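Local coordinates for Serine/threonine-protein kinase BRSK1 (Mus musculus, PDB 5IRI), which phosphorylates protein serines and threonines, tau probably among its substrates, and carries a C-terminal AIS-KA1 region linked to auto-inhibition of the kinase, at residues A32-A37 / T52-E57; L39-L44 / E117-Q122. All coordinates share one frame; numbering follows the deposited sequence.

Contact 1: residues A32-A37 / T52-E57; sequences ADIVHA and TSFRAE
Apolar helix-on-sheet packing brings Ile34 and Val35 of helix 27-40 against Phe54 of strand 53-58, on the side of the sheet that the helix covers. The evidence is compact: three side chains account for all the residue pairs within 4.5 Å, and they bury 120 Å² between the segments, about half of it on Phe54. The backbones stay well apart, the closest CA atoms, those of Val35 and Phe54, being 9.1 Å from each other, so the gap is bridged by the Phe54 side chain from one side and the valine and isoleucine methyls from the other. The phenylalanine CG lies anti to the carbonyl carbon (chi1 -58°), and its CB points toward the helix. One methyl of Val35 does the closer touching: CG2 sits 3.9 Å from Phe54 CE1, with the neighbouring ring atom CZ next at 4.1 Å, and the valine and phenylalanine side chains cross at roughly a right angle. Ile34 is one residue back on the helix and meets the ring from the same side as the valine, but across the ring from CE1, with its CG2 4.4 Å from Phe54 CD2. Both methyls approach the ring obliquely. Ile34 also reaches Val75 and Ile77 on strand 71-79 and Leu123 on helix 109-124, while Phe54 touches Val48 on the outermost strand 44-50. The contact thus belongs to the apolar layer between helices and antiparallel sheet that forms the core of the KA1 fold.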
loop_
_atom_site.group_PDB
_atom_site.type_symbol
_atom_site.label_atom_id
_atom_site.label_comp_id
_atom_site.label_asym_id
_atom_site.label_seq_id
_atom_site.Cartn_x
_atom_site.Cartn_y
_atom_site.Cartn_z
ATOM N N ALA A 32 2.480 -11.290 3.608
ATOM C CA ALA A 32 1.166 -11.915 3.616
ATOM C C ALA A 32 0.066 -10.874 3.775
ATOM O O ALA A 32 -0.833 -10.781 2.931
ATOM C CB ALA A 32 1.088 -12.961 4.718
ATOM N N ASP A 33 0.160 -10.045 4.821
ATOM C CA ASP A 33 -0.866 -9.045 5.104
ATOM C C ASP A 33 -1.120 -8.125 3.914
ATOM O O ASP A 33 -2.281 -7.823 3.597
ATOM C CB ASP A 33 -0.463 -8.212 6.318
ATOM C CG ASP A 33 -0.742 -8.907 7.631
ATOM O OD1 ASP A 33 -1.637 -9.775 7.700
ATOM O OD2 ASP A 33 -0.065 -8.555 8.612
ATOM N N ILE A 34 -0.050 -7.641 3.264
ATOM C CA ILE A 34 -0.222 -6.747 2.117
ATOM C C ILE A 34 -0.973 -7.451 0.995
ATOM O O ILE A 34 -1.879 -6.882 0.373
ATOM C CB ILE A 34 1.135 -6.231 1.615
ATOM C CG1 ILE A 34 1.818 -5.377 2.663
ATOM C CG2 ILE A 34 0.936 -5.389 0.391
ATOM C CD1 ILE A 34 3.180 -4.969 2.242
ATOM N N VAL A 35 -0.594 -8.695 0.701
ATOM C CA VAL A 35 -1.198 -9.387 -0.431
ATOM C C VAL A 35 -2.650 -9.710 -0.142
ATOM O O VAL A 35 -3.520 -9.511 -0.995
ATOM C CB VAL A 35 -0.389 -10.642 -0.783
ATOM C CG1 VAL A 35 -1.267 -11.656 -1.455
ATOM C CG2 VAL A 35 0.798 -10.263 -1.671
ATOM N N HIS A 36 -2.937 -10.196 1.066
ATOM C CA HIS A 36 -4.323 -10.335 1.501
ATOM C C HIS A 36 -5.102 -9.054 1.242
ATOM O O HIS A 36 -6.209 -9.092 0.697
ATOM C CB HIS A 36 -4.364 -10.709 2.987
ATOM C CG HIS A 36 -5.700 -11.199 3.467
ATOM N ND1 HIS A 36 -6.557 -10.421 4.222
ATOM C CD2 HIS A 36 -6.319 -12.395 3.318
ATOM C CE1 HIS A 36 -7.648 -11.111 4.502
ATOM N NE2 HIS A 36 -7.529 -12.313 3.966
ATOM N N ALA A 37 -4.523 -7.905 1.601
ATOM C CA ALA A 37 -5.210 -6.633 1.402
ATOM C C ALA A 37 -5.439 -6.350 -0.079
ATOM O O ALA A 37 -6.525 -5.897 -0.466
ATOM C CB ALA A 37 -4.413 -5.508 2.059
ATOM N N THR A 52 10.381 -8.115 -2.308
ATOM C CA THR A 52 9.849 -7.184 -1.317
ATOM C C THR A 52 9.266 -5.892 -1.902
ATOM O O THR A 52 9.251 -4.872 -1.209
ATOM C CB THR A 52 10.909 -6.748 -0.298
ATOM O OG1 THR A 52 11.882 -5.919 -0.950
ATOM C CG2 THR A 52 11.581 -7.940 0.364
ATOM N N SER A 53 8.792 -5.872 -3.144
ATOM C CA SER A 53 8.067 -4.693 -3.580
ATOM C C SER A 53 6.942 -5.094 -4.521
ATOM O O SER A 53 6.967 -6.165 -5.137
ATOM C CB SER A 53 8.980 -3.674 -4.242
ATOM O OG SER A 53 9.538 -4.218 -5.399
ATOM N N PHE A 54 5.950 -4.221 -4.612
ATOM C CA PHE A 54 4.747 -4.525 -5.350
ATOM C C PHE A 54 4.305 -3.282 -6.091
ATOM O O PHE A 54 4.651 -2.166 -5.709
ATOM C CB PHE A 54 3.614 -4.973 -4.429
ATOM C CG PHE A 54 3.928 -6.182 -3.588
ATOM C CD1 PHE A 54 3.700 -7.461 -4.080
ATOM C CD2 PHE A 54 4.386 -6.038 -2.286
ATOM C CE1 PHE A 54 3.956 -8.577 -3.293
ATOM C CE2 PHE A 54 4.645 -7.145 -1.488
ATOM C CZ PHE A 54 4.431 -8.420 -1.988
ATOM N N ARG A 55 3.533 -3.485 -7.157
ATOM C CA ARG A 55 2.763 -2.419 -7.770
ATOM C C ARG A 55 1.285 -2.781 -7.723
ATOM O O ARG A 55 0.906 -3.936 -7.492
ATOM C CB ARG A 55 3.200 -2.143 -9.198
ATOM C CG ARG A 55 4.624 -1.659 -9.306
ATOM C CD ARG A 55 4.723 -0.490 -10.269
ATOM N NE ARG A 55 6.088 0.017 -10.371
ATOM C CZ ARG A 55 6.954 -0.356 -11.307
ATOM N NH1 ARG A 55 6.597 -1.239 -12.236
ATOM N NH2 ARG A 55 8.175 0.158 -11.312
ATOM N N ALA A 56 0.446 -1.770 -7.904
ATOM C CA ALA A 56 -0.974 -1.968 -7.681
ATOM C C ALA A 56 -1.745 -0.912 -8.442
ATOM O O ALA A 56 -1.339 0.257 -8.479
ATOM C CB ALA A 56 -1.312 -1.904 -6.191
ATOM N N GLU A 57 -2.854 -1.341 -9.046
ATOM C CA GLU A 57 -3.777 -0.450 -9.733
ATOM C C GLU A 57 -5.158 -0.572 -9.114
ATOM O O GLU A 57 -5.699 -1.675 -9.001
ATOM C CB GLU A 57 -3.856 -0.757 -11.217
ATOM C CG GLU A 57 -4.487 0.354 -12.005
ATOM C CD GLU A 57 -4.567 0.045 -13.481
ATOM O OE1 GLU A 57 -5.084 -1.043 -13.826
ATOM O OE2 GLU A 57 -4.111 0.888 -14.291
#

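Contact 2: residues L39-L44 / E117-Q122; sequences LSIPSL and ETIQAQ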
loop_
_atom_site.group_PDB
_atom_site.type_symbol
_atom_site.label_atom_id
_atom_site.label_comp_id
_atom_site.label_asym_id
_atom_site.label_seq_id
_atom_site.Cartn_x
_atom_site.Cartn_y
_atom_site.Cartn_z
ATOM N N LEU A 39 -5.816 -8.466 -2.535
ATOM C CA LEU A 39 -6.904 -9.329 -2.972
ATOM C C LEU A 39 -8.248 -8.807 -2.483
ATOM O O LEU A 39 -9.186 -8.629 -3.267
ATOM C CB LEU A 39 -6.655 -10.743 -2.460
ATOM C CG LEU A 39 -5.843 -11.703 -3.343
ATOM C CD1 LEU A 39 -4.950 -11.006 -4.363
ATOM C CD2 LEU A 39 -5.015 -12.625 -2.468
ATOM N N SER A 40 -8.340 -8.518 -1.188
ATOM C CA SER A 40 -9.610 -8.151 -0.582
ATOM C C SER A 40 -10.179 -6.872 -1.185
ATOM O O SER A 40 -11.399 -6.723 -1.305
ATOM C CB SER A 40 -9.421 -7.994 0.918
ATOM O OG SER A 40 -9.451 -6.618 1.252
ATOM N N ILE A 41 -9.329 -5.931 -1.562
ATOM C CA ILE A 41 -9.876 -4.735 -2.190
ATOM C C ILE A 41 -10.330 -5.102 -3.586
ATOM O O ILE A 41 -9.537 -5.600 -4.408
ATOM C CB ILE A 41 -8.875 -3.574 -2.203
ATOM C CG1 ILE A 41 -8.540 -3.156 -0.768
ATOM C CG2 ILE A 41 -9.465 -2.433 -2.985
ATOM C CD1 ILE A 41 -7.539 -2.033 -0.660
ATOM N N PRO A 42 -11.600 -4.906 -3.907
ATOM C CA PRO A 42 -12.083 -5.190 -5.254
ATOM C C PRO A 42 -11.777 -4.014 -6.171
ATOM O O PRO A 42 -11.699 -2.862 -5.732
ATOM C CB PRO A 42 -13.589 -5.388 -5.059
ATOM C CG PRO A 42 -13.919 -4.436 -3.906
ATOM C CD PRO A 42 -12.653 -4.331 -3.040
ATOM N N SER A 43 -11.583 -4.332 -7.450
ATOM C CA SER A 43 -11.079 -3.427 -8.485
ATOM C C SER A 43 -9.604 -3.113 -8.304
ATOM O O SER A 43 -9.053 -2.319 -9.073
ATOM C CB SER A 43 -11.847 -2.094 -8.567
ATOM O OG SER A 43 -11.562 -1.237 -7.471
ATOM N N LEU A 44 -8.953 -3.681 -7.302
ATOM C CA LEU A 44 -7.522 -3.510 -7.124
ATOM C C LEU A 44 -6.835 -4.790 -7.573
ATOM O O LEU A 44 -7.100 -5.876 -7.038
ATOM C CB LEU A 44 -7.170 -3.163 -5.677
ATOM C CG LEU A 44 -5.687 -2.824 -5.476
ATOM C CD1 LEU A 44 -5.506 -1.687 -4.492
ATOM C CD2 LEU A 44 -4.905 -4.042 -5.023
ATOM N N GLU A 117 -4.919 3.291 3.545
ATOM C CA GLU A 117 -5.453 3.103 4.892
ATOM C C GLU A 117 -5.980 1.693 5.064
ATOM O O GLU A 117 -5.618 0.987 6.018
ATOM C CB GLU A 117 -6.553 4.124 5.172
ATOM C CG GLU A 117 -6.013 5.422 5.702
ATOM C CD GLU A 117 -7.004 6.550 5.594
ATOM O OE1 GLU A 117 -8.127 6.328 5.073
ATOM O OE2 GLU A 117 -6.642 7.659 6.039
ATOM N N THR A 118 -6.842 1.270 4.143
ATOM C CA THR A 118 -7.264 -0.119 4.117
ATOM C C THR A 118 -6.073 -1.059 4.258
ATOM O O THR A 118 -6.116 -2.010 5.046
ATOM C CB THR A 118 -8.023 -0.381 2.829
ATOM O OG1 THR A 118 -9.041 0.623 2.684
ATOM C CG2 THR A 118 -8.639 -1.763 2.854
ATOM N N ILE A 119 -4.975 -0.770 3.551
ATOM C CA ILE A 119 -3.831 -1.671 3.574
ATOM C C ILE A 119 -3.155 -1.649 4.937
ATOM O O ILE A 119 -2.884 -2.702 5.526
ATOM C CB ILE A 119 -2.851 -1.317 2.446
ATOM C CG1 ILE A 119 -3.524 -1.465 1.086
ATOM C CG2 ILE A 119 -1.662 -2.208 2.493
ATOM C CD1 ILE A 119 -2.649 -1.019 -0.050
ATOM N N GLN A 120 -2.860 -0.458 5.460
ATOM C CA GLN A 120 -2.278 -0.382 6.798
ATOM C C GLN A 120 -3.139 -1.088 7.834
ATOM O O GLN A 120 -2.612 -1.620 8.815
ATOM C CB GLN A 120 -2.092 1.067 7.217
ATOM C CG GLN A 120 -1.202 1.876 6.321
ATOM C CD GLN A 120 -0.860 3.211 6.940
ATOM O OE1 GLN A 120 -1.675 3.809 7.630
ATOM N NE2 GLN A 120 0.356 3.676 6.712
ATOM N N ALA A 121 -4.459 -1.089 7.643
ATOM C CA ALA A 121 -5.346 -1.703 8.622
ATOM C C ALA A 121 -5.080 -3.191 8.754
ATOM O O ALA A 121 -5.013 -3.718 9.867
ATOM C CB ALA A 121 -6.797 -1.445 8.238
ATOM N N GLN A 122 -4.932 -3.891 7.632
ATOM C CA GLN A 122 -4.609 -5.306 7.725
ATOM C C GLN A 122 -3.248 -5.501 8.346
ATOM O O GLN A 122 -3.012 -6.500 9.027
ATOM C CB GLN A 122 -4.661 -5.955 6.352
ATOM C CG GLN A 122 -4.673 -7.488 6.395
ATOM C CD GLN A 122 -6.029 -8.066 6.795
ATOM O OE1 GLN A 122 -7.016 -7.956 6.052
ATOM N NE2 GLN A 122 -6.079 -8.696 7.973
#
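Ile41 and Thr118 reach toward each other tip to tip, joining the two helices of the KA1 fold where the first of them ends. Ile41 is the first residue past helix 27-40 to abandon helical backbone angles, and it opens a type II beta turn to Leu44, where strand 44-50 begins. Its CB is directed at helix 109-124, and the extended outer chain (chi2 179°) carries CD1 to 3.7 Å from Thr118 CG2. The shaft of the isoleucine follows, CG1 lying 3.9 Å from the same methyl. On the other side, the chi1 of -51° in Thr118 sets OG1 beside the backbone N, where it hydrogen-bonds to Arg114 O, one turn earlier in the helix, and turns CG2 anti to that N and toward Ile41. Ile119 adds a second, looser contact: its CB does not aim at the turn, but CG1 swings within range of Ile41. It also packs on Phe38 and Phe73 deeper in the core. Val115, one turn before Ile119, touches Ile41 as well. Burial grades accordingly from exposed Thr118 to buried Ile119, whose CG1 lies 4.4 Å from Ile41 CD1.

Contacts 1 and 2 have centres about 9 Å apart and both draw on helix 27-40: contact 1 fastens its middle to strand 53-58, contact 2 its end and the following turn to helix 109-124. Their segments alternate along the chain, in the order 32-37, 39-44, 52-57, 117-122, which ties early and late parts of the domain together. They also meet directly. His36 ND1 and Gln122 OE1 form a weak hydrogen bond at 3.1 Å, and Leu44 CG packs on Glu57 O at 3.7 Å. Helix 27-40 therefore packs on the antiparallel sheet and against the C-terminal helix beside it, both helices on one face, consistent with a single compact KA1 unit.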